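Melibiose/raffinose/stachyose-binding protein MelE (Bacillus subtilis subsp. subtilis str. 168, PDB 4R6H) binds melibiose, raffinose and stachyose as the solute-binding component of the MelEDC-MsmX ABC transporter, which imports these sugars. Local coordinates at residues A[180-192]-A[242-256]. Residues are numbered along the deposited sequence; the frame is centred on the assembly and turned at random.
Sequences SIVPFWFAGYDKS and KLINIDAVTAKKSQL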
loop_
_atom_site.group_PDB
_atom_site.type_symbol
_atom_site.label_atom_id
_atom_site.label_comp_id
_atom_site.label_asym_id
_atom_site.label_seq_id
_atom_site.Cartn_x
_atom_site.Cartn_y
_atom_site.Cartn_z
ATOM N N SER A 180 27.794 -0.336 -13.331
ATOM C CA SER A 180 27.231 -1.594 -13.811
ATOM C C SER A 180 25.935 -2.029 -13.068
ATOM O O SER A 180 25.249 -2.977 -13.485
ATOM C CB SER A 180 28.232 -2.749 -13.669
ATOM O OG SER A 180 28.579 -3.023 -12.310
ATOM N N ILE A 181 25.668 -1.392 -11.928
ATOM C CA ILE A 181 24.489 -1.673 -11.154
ATOM C C ILE A 181 23.692 -0.372 -10.982
ATOM O O ILE A 181 24.238 0.644 -10.551
ATOM C CB ILE A 181 24.859 -2.274 -9.781
ATOM C CG1 ILE A 181 25.447 -3.686 -9.910
ATOM C CG2 ILE A 181 23.612 -2.322 -8.881
ATOM C CD1 ILE A 181 26.060 -4.234 -8.633
ATOM N N VAL A 182 22.404 -0.424 -11.290
ATOM C CA VAL A 182 21.513 0.736 -11.010
ATOM C C VAL A 182 21.291 0.833 -9.508
ATOM O O VAL A 182 20.751 -0.118 -8.902
ATOM C CB VAL A 182 20.179 0.612 -11.709
ATOM C CG1 VAL A 182 19.308 1.783 -11.322
ATOM C CG2 VAL A 182 20.341 0.526 -13.227
ATOM N N PRO A 183 21.653 1.980 -8.881
ATOM C CA PRO A 183 21.500 1.986 -7.437
ATOM C C PRO A 183 20.018 1.980 -7.010
ATOM O O PRO A 183 19.678 1.210 -6.076
ATOM C CB PRO A 183 22.237 3.253 -6.990
ATOM C CG PRO A 183 23.207 3.510 -8.100
ATOM C CD PRO A 183 22.551 3.069 -9.334
ATOM N N PHE A 184 19.158 2.769 -7.669
ATOM C CA PHE A 184 17.738 2.864 -7.278
ATOM C C PHE A 184 16.940 2.936 -8.540
ATOM O O PHE A 184 17.076 3.868 -9.279
ATOM C CB PHE A 184 17.597 4.115 -6.440
ATOM C CG PHE A 184 16.252 4.341 -5.798
ATOM C CD1 PHE A 184 15.387 3.290 -5.478
ATOM C CD2 PHE A 184 15.904 5.625 -5.394
ATOM C CE1 PHE A 184 14.191 3.530 -4.817
ATOM C CE2 PHE A 184 14.717 5.865 -4.710
ATOM C CZ PHE A 184 13.854 4.820 -4.449
ATOM N N TRP A 185 16.146 1.928 -8.835
ATOM C CA TRP A 185 15.518 1.773 -10.145
ATOM C C TRP A 185 14.068 2.146 -10.146
ATOM O O TRP A 185 13.330 1.780 -9.252
ATOM C CB TRP A 185 15.653 0.319 -10.618
ATOM C CG TRP A 185 15.272 0.062 -12.040
ATOM C CD1 TRP A 185 16.093 0.076 -13.134
ATOM C CD2 TRP A 185 13.998 -0.351 -12.502
ATOM N NE1 TRP A 185 15.388 -0.259 -14.264
ATOM C CE2 TRP A 185 14.094 -0.540 -13.912
ATOM C CE3 TRP A 185 12.771 -0.579 -11.881
ATOM C CZ2 TRP A 185 12.989 -0.932 -14.686
ATOM C CZ3 TRP A 185 11.694 -0.970 -12.651
ATOM C CH2 TRP A 185 11.815 -1.174 -14.027
ATOM N N PHE A 186 13.683 2.935 -11.147
ATOM C CA PHE A 186 12.293 3.339 -11.385
ATOM C C PHE A 186 11.786 2.929 -12.739
ATOM O O PHE A 186 12.445 3.174 -13.767
ATOM C CB PHE A 186 12.146 4.900 -11.320
ATOM C CG PHE A 186 12.138 5.454 -9.934
ATOM C CD1 PHE A 186 13.315 5.736 -9.295
ATOM C CD2 PHE A 186 10.956 5.683 -9.272
ATOM C CE1 PHE A 186 13.329 6.254 -8.008
ATOM C CE2 PHE A 186 10.936 6.205 -7.998
ATOM C CZ PHE A 186 12.140 6.489 -7.355
ATOM N N ALA A 187 10.585 2.402 -12.730
ATOM C CA ALA A 187 9.860 2.154 -13.981
ATOM C C ALA A 187 9.078 3.455 -14.328
ATOM O O ALA A 187 7.854 3.485 -14.240
ATOM C CB ALA A 187 8.938 0.965 -13.846
ATOM N N GLY A 188 9.814 4.492 -14.745
ATOM C CA GLY A 188 9.287 5.826 -14.846
ATOM C C GLY A 188 8.338 5.994 -16.022
ATOM O O GLY A 188 7.662 7.014 -16.122
ATOM N N TYR A 189 8.265 5.026 -16.938
ATOM C CA TYR A 189 7.232 5.061 -17.963
ATOM C C TYR A 189 5.849 5.169 -17.350
ATOM O O TYR A 189 4.909 5.837 -17.919
ATOM C CB TYR A 189 7.321 3.816 -18.862
ATOM C CG TYR A 189 6.416 3.889 -20.057
ATOM C CD1 TYR A 189 6.880 4.451 -21.231
ATOM C CD2 TYR A 189 5.134 3.408 -19.995
ATOM C CE1 TYR A 189 6.059 4.525 -22.344
ATOM C CE2 TYR A 189 4.281 3.460 -21.107
ATOM C CZ TYR A 189 4.764 4.044 -22.279
ATOM O OH TYR A 189 3.941 4.114 -23.400
ATOM N N ASP A 190 5.654 4.506 -16.198
ATOM C CA ASP A 190 4.391 4.511 -15.449
ATOM C C ASP A 190 4.528 5.589 -14.375
ATOM O O ASP A 190 5.376 5.489 -13.483
ATOM C CB ASP A 190 4.123 3.153 -14.820
ATOM C CG ASP A 190 2.756 3.050 -14.121
ATOM O OD1 ASP A 190 2.127 4.074 -13.759
ATOM O OD2 ASP A 190 2.267 1.911 -13.915
ATOM N N LYS A 191 3.681 6.603 -14.461
ATOM C CA LYS A 191 3.778 7.711 -13.492
ATOM C C LYS A 191 3.605 7.245 -12.061
ATOM O O LYS A 191 4.154 7.891 -11.146
ATOM C CB LYS A 191 2.747 8.817 -13.817
ATOM C CG LYS A 191 1.303 8.438 -13.634
ATOM C CD LYS A 191 0.364 9.653 -13.691
ATOM C CE LYS A 191 0.882 10.767 -14.590
ATOM N NZ LYS A 191 -0.132 11.833 -14.866
ATOM N N SER A 192 2.888 6.156 -11.835
ATOM C CA SER A 192 2.639 5.693 -10.467
ATOM C C SER A 192 3.994 5.320 -9.800
ATOM O O SER A 192 4.089 5.259 -8.560
ATOM C CB SER A 192 1.643 4.514 -10.444
ATOM O OG SER A 192 2.293 3.367 -10.881
ATOM N N LYS A 242 23.222 10.333 -11.091
ATOM C CA LYS A 242 23.137 9.021 -11.731
ATOM C C LYS A 242 22.936 7.926 -10.697
ATOM O O LYS A 242 23.520 6.837 -10.803
ATOM C CB LYS A 242 24.364 8.757 -12.624
ATOM C CG LYS A 242 24.547 9.836 -13.705
ATOM C CD LYS A 242 25.594 10.865 -13.278
ATOM C CE LYS A 242 25.648 12.067 -14.212
ATOM N NZ LYS A 242 25.930 11.684 -15.619
ATOM N N LEU A 243 22.097 8.220 -9.707
ATOM C CA LEU A 243 21.771 7.206 -8.661
ATOM C C LEU A 243 20.494 6.458 -9.008
ATOM O O LEU A 243 20.187 5.446 -8.389
ATOM C CB LEU A 243 21.613 7.855 -7.336
ATOM C CG LEU A 243 22.802 8.740 -6.927
ATOM C CD1 LEU A 243 22.587 9.394 -5.577
ATOM C CD2 LEU A 243 24.088 7.936 -6.985
ATOM N N ILE A 244 19.740 6.973 -9.966
ATOM C CA ILE A 244 18.625 6.257 -10.569
ATOM C C ILE A 244 19.004 5.835 -11.983
ATOM O O ILE A 244 20.056 6.248 -12.523
ATOM C CB ILE A 244 17.276 7.033 -10.450
ATOM C CG1 ILE A 244 17.351 8.385 -11.163
ATOM C CG2 ILE A 244 16.880 7.208 -8.985
ATOM C CD1 ILE A 244 15.985 9.013 -11.408
ATOM N N ASN A 245 18.218 4.953 -12.573
ATOM C CA ASN A 245 18.464 4.542 -13.914
ATOM C C ASN A 245 18.366 5.707 -14.915
ATOM O O ASN A 245 17.449 6.519 -14.866
ATOM C CB ASN A 245 17.568 3.378 -14.357
ATOM C CG ASN A 245 16.109 3.492 -13.923
ATOM O OD1 ASN A 245 15.813 3.829 -12.782
ATOM N ND2 ASN A 245 15.205 3.135 -14.815
ATOM N N ILE A 246 19.322 5.719 -15.830
ATOM C CA ILE A 246 19.397 6.735 -16.886
ATOM C C ILE A 246 18.145 6.775 -17.745
ATOM O O ILE A 246 17.730 7.861 -18.166
ATOM C CB ILE A 246 20.685 6.529 -17.756
ATOM C CG1 ILE A 246 20.943 7.738 -18.676
ATOM C CG2 ILE A 246 20.613 5.259 -18.572
ATOM C CD1 ILE A 246 21.278 9.020 -17.942
ATOM N N ASP A 247 17.516 5.614 -17.952
ATOM C CA ASP A 247 16.313 5.452 -18.750
ATOM C C ASP A 247 15.025 5.505 -17.936
ATOM O O ASP A 247 14.021 4.995 -18.374
ATOM C CB ASP A 247 16.364 4.156 -19.572
ATOM C CG ASP A 247 16.227 2.877 -18.713
ATOM O OD1 ASP A 247 16.507 2.946 -17.506
ATOM O OD2 ASP A 247 15.831 1.824 -19.285
ATOM N N ALA A 248 15.060 6.136 -16.762
ATOM C CA ALA A 248 13.873 6.161 -15.882
ATOM C C ALA A 248 12.607 6.601 -16.589
ATOM O O ALA A 248 11.569 5.936 -16.450
ATOM C CB ALA A 248 14.114 6.985 -14.637
ATOM N N VAL A 249 12.677 7.656 -17.400
ATOM C CA VAL A 249 11.508 8.131 -18.144
ATOM C C VAL A 249 10.871 7.097 -19.091
ATOM O O VAL A 249 9.683 7.157 -19.350
ATOM C CB VAL A 249 11.873 9.444 -18.930
ATOM C CG1 VAL A 249 10.970 9.686 -20.135
ATOM C CG2 VAL A 249 11.822 10.633 -17.991
ATOM N N THR A 250 11.643 6.151 -19.610
ATOM C CA THR A 250 11.115 5.144 -20.525
ATOM C C THR A 250 11.074 3.716 -19.972
ATOM O O THR A 250 10.550 2.812 -20.625
ATOM C CB THR A 250 11.926 5.081 -21.843
ATOM O OG1 THR A 250 13.313 4.968 -21.543
ATOM C CG2 THR A 250 11.723 6.339 -22.674
ATOM N N ALA A 251 11.560 3.504 -18.748
ATOM C CA ALA A 251 11.611 2.138 -18.208
ATOM C C ALA A 251 10.247 1.665 -17.777
ATOM O O ALA A 251 9.463 2.396 -17.175
ATOM C CB ALA A 251 12.564 2.095 -17.052
ATOM N N LYS A 252 9.949 0.409 -18.094
ATOM C CA LYS A 252 8.663 -0.176 -17.910
ATOM C C LYS A 252 8.640 -1.189 -16.771
ATOM O O LYS A 252 9.626 -1.858 -16.474
ATOM C CB LYS A 252 8.211 -0.803 -19.225
ATOM C CG LYS A 252 7.975 0.281 -20.257
ATOM C CD LYS A 252 7.347 -0.274 -21.514
ATOM C CE LYS A 252 7.226 0.840 -22.550
ATOM N NZ LYS A 252 6.935 0.281 -23.892
ATOM N N LYS A 253 7.496 -1.296 -16.093
ATOM C CA LYS A 253 7.333 -2.242 -14.990
ATOM C C LYS A 253 7.674 -3.672 -15.401
ATOM O O LYS A 253 8.185 -4.465 -14.616
ATOM C CB LYS A 253 5.900 -2.181 -14.466
ATOM C CG LYS A 253 5.567 -0.869 -13.762
ATOM C CD LYS A 253 4.189 -0.917 -13.092
ATOM C CE LYS A 253 3.060 -1.382 -14.029
ATOM N NZ LYS A 253 2.783 -0.514 -15.229
ATOM N N SER A 254 7.386 -4.012 -16.655
ATOM C CA SER A 254 7.613 -5.366 -17.164
ATOM C C SER A 254 9.087 -5.741 -17.200
ATOM O O SER A 254 9.362 -6.927 -17.312
ATOM C CB SER A 254 7.036 -5.521 -18.575
ATOM O OG SER A 254 7.660 -4.639 -19.433
ATOM N N GLN A 255 10.009 -4.760 -17.104
ATOM C CA GLN A 255 11.437 -5.012 -17.139
ATOM C C GLN A 255 12.040 -5.369 -15.769
ATOM O O GLN A 255 13.166 -5.880 -15.677
ATOM C CB GLN A 255 12.156 -3.801 -17.719
ATOM C CG GLN A 255 11.707 -3.439 -19.149
ATOM C CD GLN A 255 12.032 -2.006 -19.618
ATOM O OE1 GLN A 255 12.297 -1.105 -18.843
ATOM N NE2 GLN A 255 11.994 -1.814 -20.930
ATOM N N LEU A 256 11.306 -5.094 -14.691
ATOM C CA LEU A 256 11.897 -5.114 -13.362
ATOM C C LEU A 256 12.400 -6.500 -12.956
ATOM O O LEU A 256 13.528 -6.645 -12.467
ATOM C CB LEU A 256 10.875 -4.594 -12.331
ATOM C CG LEU A 256 11.279 -4.772 -10.837
ATOM C CD1 LEU A 256 12.588 -4.066 -10.530
ATOM C CD2 LEU A 256 10.153 -4.337 -9.924
HETATM O O HOH W 1 16.068 -0.012 -17.093
HETATM O O HOH W 2 8.000 8.903 -18.313
#
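Asn245 reads the backbone of Phe186 with both ends of its amide, a compact example of one side chain gripping the N-H and C=O of a single residue. OD1 of Asn245 accepts from Phe186 N at 2.8 Å, and ND2 of Asn245 donates back to Phe186 O at 3.0 Å, both bonds nearly straight. The second hydrogen of ND2 goes to Asp247 OD1, within the type I turn from Asn245 to Ala248, so three bonds fix the rotation of the amide. It also lies almost flat (16° between planes) over one face of the Trp185 indole, with ND2 above the rim near NE1. With CG placed opposite the backbone N (chi1 -170°), the indole reaches across to Leu256 CB, 3.7 Å from Trp185 CZ3, and brings its edge to Lys252 O. Water 1 accepts from Trp185 NE1 and donates to Asp247 OD2.

Farther along, Tyr189 N donates to Ala251 O (2.9 Å). The extended chain of Lys252 runs alongside the phenol, setting CE over the ring centre at 3.8 Å, a CH-pi contact, with NZ in cation-pi range beyond. Lys253 instead bends at chi3 and chi4 to bring NZ to Asp190 OD2 at 2.8 Å, on the anti side of the carboxylate; Asp190 OD1 caps Ser192 N.

The contact thus joins strand 182-185 and the loop toward helix 192-206 to the loop between helices 229-240 and 256-261, in one lobe of the two-lobed solute-binding fold. Behind it, strand 265-269 pairs with strand 182-185 and packs against Trp185 and Leu256. The chemistry grades from a buried, directional amide pairing to charged contacts toward the surface, where solvent would probably weaken the salt bridge.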